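PDB 3X17: endoglucanase from Uncultured bacterium, which probably cleaves internal beta-1,4 linkages of cellulose, as a family 9 glycoside hydrolase with an (alpha/alpha)6 barrel and an N-terminal Ig-like domain. Local coordinates for residues T271-D274 and T275-A279; T351-A354 and E355-D358. All blocks are in the same frame, centred on the assembly; numbering follows the deposited sequence.

Interaction 1. Residues T271-D274 and T275-A279; sequences TTQD and TAKAA
The flat carboxamide of Gln273 takes the ammonium of Lys277 above its plane: Lys277 NZ lies 2.7 Å from Gln273 OE1 and 44° out of the plane, so the bond misses the oxygen's lone-pair directions. At the other end of the amide, NE2 is held by Tyr320 and Thr185, which fixes its rotation. Gln273 CG sits between the backbone N and the carbonyl carbon (chi1 61°), and the chain bends again at chi2 to bring OE1 towards the lysine. Lys277 runs nearly extended until a bend at chi4 turns NZ onto that oxygen; its stronger partner is Asp339, one of the ligands of a bound calcium ion. Thr271 O is gripped from opposite faces of its carbonyl plane, by Thr275 N at 3.1 Å and Thr275 OG1 at 2.7 Å. Further on, the regular i to i+4 ladder includes Lys277 N to Gln273 O at 2.8 Å. These are the buried first two turns of helix 272-288, directly after strand 265-271. Helix 184-200 packs against Asp274 and Lys277, helix 294-312 against Thr272, Thr275 and Ala276, and helix 337-351 brings Asp339 and Trp342 up to the lysine side.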
ATOM      1  N   THR A 271     -22.826   1.500  -5.407  1.00 37.04           N
ATOM      2  CA  THR A 271     -22.510   0.109  -5.222  1.00 35.86           C
ATOM      3  C   THR A 271     -22.616  -0.132  -3.710  1.00 37.88           C
ATOM      4  O   THR A 271     -22.344   0.780  -2.916  1.00 37.62           O
ATOM      5  CB  THR A 271     -21.071  -0.075  -5.686  1.00 37.37           C
ATOM      6  OG1 THR A 271     -21.029  -0.697  -6.980  1.00 39.07           O
ATOM      7  CG2 THR A 271     -20.252  -0.759  -4.691  1.00 26.71           C
ATOM      8  N   THR A 272     -23.089  -1.313  -3.312  1.00 35.61           N
ATOM      9  CA  THR A 272     -23.145  -1.671  -1.895  1.00 34.72           C
ATOM     10  C   THR A 272     -21.772  -1.938  -1.279  1.00 33.94           C
ATOM     11  O   THR A 272     -21.561  -1.574  -0.138  1.00 34.83           O
ATOM     12  CB  THR A 272     -24.080  -2.872  -1.627  1.00 32.55           C
ATOM     13  OG1 THR A 272     -23.767  -3.928  -2.548  1.00 35.31           O
ATOM     14  CG2 THR A 272     -25.530  -2.454  -1.832  1.00 33.59           C
ATOM     15  N   GLN A 273     -20.837  -2.554  -2.016  1.00 32.90           N
ATOM     16  CA  GLN A 273     -19.454  -2.677  -1.503  1.00 33.78           C
ATOM     17  C   GLN A 273     -18.808  -1.329  -1.179  1.00 31.02           C
ATOM     18  O   GLN A 273     -18.141  -1.184  -0.161  1.00 30.16           O
ATOM     19  CB  GLN A 273     -18.542  -3.544  -2.405  1.00 32.29           C
ATOM     20  CG  GLN A 273     -18.339  -3.037  -3.831  1.00 33.14           C
ATOM     21  CD  GLN A 273     -17.047  -2.247  -4.015  1.00 37.93           C
ATOM     22  OE1 GLN A 273     -16.338  -1.943  -3.041  1.00 35.50           O
ATOM     23  NE2 GLN A 273     -16.754  -1.868  -5.264  1.00 30.88           N
ATOM     24  N   ASP A 274     -18.997  -0.347  -2.055  1.00 31.13           N
ATOM     25  CA  ASP A 274     -18.482   0.985  -1.805  1.00 30.00           C
ATOM     26  C   ASP A 274     -19.175   1.585  -0.594  1.00 31.17           C
ATOM     27  O   ASP A 274     -18.540   2.280   0.209  1.00 31.89           O
ATOM     28  CB  ASP A 274     -18.640   1.906  -3.029  1.00 29.77           C
ATOM     29  CG  ASP A 274     -17.676   1.554  -4.163  1.00 33.61           C
ATOM     30  OD1 ASP A 274     -16.452   1.492  -3.905  1.00 32.75           O
ATOM     31  OD2 ASP A 274     -18.141   1.387  -5.327  1.00 33.93           O
ATOM     32  N   THR A 275     -20.486   1.379  -0.495  1.00 30.78           N
ATOM     33  CA  THR A 275     -21.243   1.947   0.601  1.00 30.90           C
ATOM     34  C   THR A 275     -20.713   1.386   1.952  1.00 32.30           C
ATOM     35  O   THR A 275     -20.445   2.132   2.912  1.00 30.80           O
ATOM     36  CB  THR A 275     -22.757   1.654   0.400  1.00 32.09           C
ATOM     37  OG1 THR A 275     -23.208   2.251  -0.830  1.00 31.85           O
ATOM     38  CG2 THR A 275     -23.571   2.194   1.544  1.00 30.09           C
ATOM     39  N   ALA A 276     -20.442   0.086   1.967  1.00 30.72           N
ATOM     40  CA  ALA A 276     -19.961  -0.600   3.182  1.00 31.67           C
ATOM     41  C   ALA A 276     -18.484  -0.245   3.484  1.00 30.23           C
ATOM     42  O   ALA A 276     -18.141   0.068   4.623  1.00 32.82           O
ATOM     43  CB  ALA A 276     -20.124  -2.131   3.009  1.00 29.78           C
ATOM     44  N   LYS A 277     -17.627  -0.235   2.465  1.00 28.75           N
ATOM     45  CA  LYS A 277     -16.254   0.248   2.649  1.00 29.80           C
ATOM     46  C   LYS A 277     -16.211   1.662   3.231  1.00 31.15           C
ATOM     47  O   LYS A 277     -15.473   1.925   4.175  1.00 29.29           O
ATOM     48  CB  LYS A 277     -15.458   0.236   1.353  1.00 30.35           C
ATOM     49  CG  LYS A 277     -14.934  -1.129   0.921  1.00 29.97           C
ATOM     50  CD  LYS A 277     -14.378  -1.022  -0.499  1.00 26.29           C
ATOM     51  CE  LYS A 277     -13.578  -2.248  -0.921  1.00 24.53           C
ATOM     52  NZ  LYS A 277     -14.502  -3.275  -1.508  1.00 31.89           N
ATOM     53  N   ALA A 278     -17.078   2.551   2.750  1.00 29.84           N
ATOM     54  CA  ALA A 278     -17.021   3.917   3.237  1.00 30.27           C
ATOM     55  C   ALA A 278     -17.547   3.946   4.662  1.00 30.52           C
ATOM     56  O   ALA A 278     -17.001   4.633   5.509  1.00 31.76           O
ATOM     57  CB  ALA A 278     -17.835   4.839   2.334  1.00 30.46           C
ATOM     58  N   ALA A 279     -18.593   3.171   4.933  1.00 30.56           N
ATOM     59  CA  ALA A 279     -19.063   3.004   6.304  1.00 30.76           C
ATOM     60  C   ALA A 279     -17.931   2.592   7.221  1.00 28.96           C
ATOM     61  O   ALA A 279     -17.770   3.155   8.288  1.00 30.62           O
ATOM     62  CB  ALA A 279     -20.251   1.977   6.403  1.00 28.70           C
TER

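Interaction 2. Residues T351-A354 and E355-D358; sequences TGRA and EYHD
An ST turn at Thr351, whose OG1 also meets the Tyr356 ring edge 3.2 Å from Tyr356 CE2, links helix 337-351 to helix 354-366. In it Thr351 OG1 accepts from Arg353 N at 3.1 Å, while Gly352 between them has a positive phi; the same oxygen is bonded to Leu347 O. Arg353, at the N-cap position, bends at chi3 so that its guanidinium lies with one face over Thr351 CB and its edge towards Tyr356 OH. Arg353 NH1 approaches Tyr356 OH to 3.0 Å, but at a poor angle for a hydrogen bond. Arg353 NH1 pairs with Glu355 OE2 in a long salt bridge of 3.4 Å, whose hydrogen bond is weak; guanidinium and carboxylate planes are 64° apart. Glu355 CG, placed between its backbone N and carbonyl carbon (chi1 67°), lies over one face of the Tyr356 ring, 3.6 Å above its plane. After two weak bonds on Arg353 O, from Tyr356 N and His357 N, Asp358 N makes a strong one to Ala354 O at 2.7 Å. The ring of Tyr356 also meets Trp308 edge-to-face, and an alanine here would probably leave Glu355 CG and the Trp308 ring without their aromatic partner and open a gap beneath the turn. Because Arg353 NH2 also pairs with Glu305, the guanidinium has two carboxylate partners, which would probably stabilise its positive charge and tie this surface turn to helix 294-312.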
ATOM      1  N   THR A 351     -19.667   2.278  18.440  1.00 34.74           N
ATOM      2  CA  THR A 351     -20.984   2.537  19.052  1.00 36.80           C
ATOM      3  C   THR A 351     -21.357   1.547  20.155  1.00 38.45           C
ATOM      4  O   THR A 351     -22.192   1.849  20.985  1.00 36.88           O
ATOM      5  CB  THR A 351     -22.152   2.549  18.033  1.00 36.41           C
ATOM      6  OG1 THR A 351     -22.428   1.209  17.593  1.00 35.66           O
ATOM      7  CG2 THR A 351     -21.844   3.477  16.814  1.00 34.75           C
ATOM      8  N   GLY A 352     -20.871   0.317  20.044  1.00 40.39           N
ATOM      9  CA  GLY A 352     -21.184  -0.701  21.014  1.00 42.22           C
ATOM     10  C   GLY A 352     -22.553  -1.310  20.796  1.00 44.31           C
ATOM     11  O   GLY A 352     -22.936  -2.209  21.514  1.00 42.97           O
ATOM     12  N   ARG A 353     -23.250  -0.889  19.742  1.00 45.15           N
ATOM     13  CA  ARG A 353     -24.637  -1.292  19.535  1.00 43.43           C
ATOM     14  C   ARG A 353     -24.833  -2.727  19.031  1.00 44.75           C
ATOM     15  O   ARG A 353     -24.123  -3.216  18.110  1.00 42.26           O
ATOM     16  CB  ARG A 353     -25.338  -0.320  18.615  1.00 43.09           C
ATOM     17  CG  ARG A 353     -26.190   0.674  19.349  1.00 47.01           C
ATOM     18  CD  ARG A 353     -26.954   1.522  18.361  1.00 50.94           C
ATOM     19  NE  ARG A 353     -26.434   2.865  18.451  1.00 57.93           N
ATOM     20  CZ  ARG A 353     -25.842   3.529  17.477  1.00 49.85           C
ATOM     21  NH1 ARG A 353     -25.870   3.085  16.232  1.00 47.35           N
ATOM     22  NH2 ARG A 353     -25.339   4.716  17.755  1.00 52.56           N
ATOM     23  N   ALA A 354     -25.819  -3.387  19.641  1.00 42.05           N
ATOM     24  CA  ALA A 354     -26.205  -4.738  19.275  1.00 44.02           C
ATOM     25  C   ALA A 354     -26.507  -4.914  17.782  1.00 43.24           C
ATOM     26  O   ALA A 354     -26.185  -5.969  17.191  1.00 41.30           O
ATOM     27  CB  ALA A 354     -27.407  -5.202  20.125  1.00 43.87           C
ATOM     28  N   GLU A 355     -27.133  -3.906  17.170  1.00 41.56           N
ATOM     29  CA  GLU A 355     -27.533  -4.064  15.771  1.00 42.60           C
ATOM     30  C   GLU A 355     -26.354  -4.452  14.886  1.00 43.01           C
ATOM     31  O   GLU A 355     -26.511  -5.280  13.988  1.00 45.50           O
ATOM     32  CB  GLU A 355     -28.247  -2.823  15.224  1.00 44.45           C
ATOM     33  CG  GLU A 355     -27.376  -1.553  15.097  1.00 43.72           C
ATOM     34  CD  GLU A 355     -28.168  -0.366  14.568  1.00 42.61           C
ATOM     35  OE1 GLU A 355     -28.945  -0.547  13.612  1.00 47.26           O
ATOM     36  OE2 GLU A 355     -28.047   0.742  15.123  1.00 47.13           O
ATOM     37  N   TYR A 356     -25.177  -3.876  15.158  1.00 40.13           N
ATOM     38  CA  TYR A 356     -23.969  -4.179  14.397  1.00 38.58           C
ATOM     39  C   TYR A 356     -23.379  -5.556  14.748  1.00 38.05           C
ATOM     40  O   TYR A 356     -23.019  -6.327  13.859  1.00 36.15           O
ATOM     41  CB  TYR A 356     -22.918  -3.059  14.545  1.00 37.74           C
ATOM     42  CG  TYR A 356     -23.481  -1.687  14.258  1.00 34.51           C
ATOM     43  CD1 TYR A 356     -24.088  -1.414  13.035  1.00 37.36           C
ATOM     44  CD2 TYR A 356     -23.583  -0.738  15.258  1.00 31.01           C
ATOM     45  CE1 TYR A 356     -24.659  -0.192  12.778  1.00 36.56           C
ATOM     46  CE2 TYR A 356     -24.194   0.492  15.015  1.00 33.54           C
ATOM     47  CZ  TYR A 356     -24.723   0.750  13.779  1.00 33.73           C
ATOM     48  OH  TYR A 356     -25.313   1.955  13.522  1.00 35.25           O
ATOM     49  N   HIS A 357     -23.324  -5.889  16.037  1.00 39.57           N
ATOM     50  CA  HIS A 357     -22.807  -7.215  16.441  1.00 38.48           C
ATOM     51  C   HIS A 357     -23.715  -8.372  15.994  1.00 38.27           C
ATOM     52  O   HIS A 357     -23.227  -9.436  15.620  1.00 38.76           O
ATOM     53  CB  HIS A 357     -22.507  -7.294  17.944  1.00 35.81           C
ATOM     54  CG  HIS A 357     -21.775  -8.537  18.333  1.00 41.02           C
ATOM     55  ND1 HIS A 357     -20.400  -8.586  18.432  1.00 42.91           N
ATOM     56  CD2 HIS A 357     -22.206  -9.814  18.478  1.00 36.95           C
ATOM     57  CE1 HIS A 357     -20.017  -9.830  18.645  1.00 37.66           C
ATOM     58  NE2 HIS A 357     -21.094 -10.595  18.686  1.00 42.38           N
ATOM     59  N   ASP A 358     -25.025  -8.134  15.985  1.00 39.87           N
ATOM     60  CA  ASP A 358     -25.983  -9.089  15.419  1.00 40.72           C
ATOM     61  C   ASP A 358     -25.593  -9.492  14.003  1.00 41.26           C
ATOM     62  O   ASP A 358     -25.620 -10.682  13.653  1.00 40.51           O
ATOM     63  CB  ASP A 358     -27.418  -8.525  15.419  1.00 40.50           C
ATOM     64  CG  ASP A 358     -28.048  -8.489  16.819  1.00 45.03           C
ATOM     65  OD1 ASP A 358     -27.487  -9.082  17.756  1.00 44.90           O
ATOM     66  OD2 ASP A 358     -29.079  -7.799  17.006  1.00 53.03           O
TER

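Both contacts are local and lie at the start of a helix, yet their settings differ. Interaction 1 is wholly buried in the first two turns of helix 272-288, and most of its polar side chains have bonded partners in the surrounding protein, including a calcium ligand. Interaction 2 lies at the surface, where a tight turn joins two helices and a buried tyrosine is flanked by charged side chains, with a long salt bridge in place of the close amide-ammonium bond. Helix 294-312 packs on both, and helix 337-351, which packs on 272-288, ends in the turn and touches Tyr356. The centres of interactions 1 and 2 are about 18 Å apart, and their nearest atoms about 8 Å, without touching.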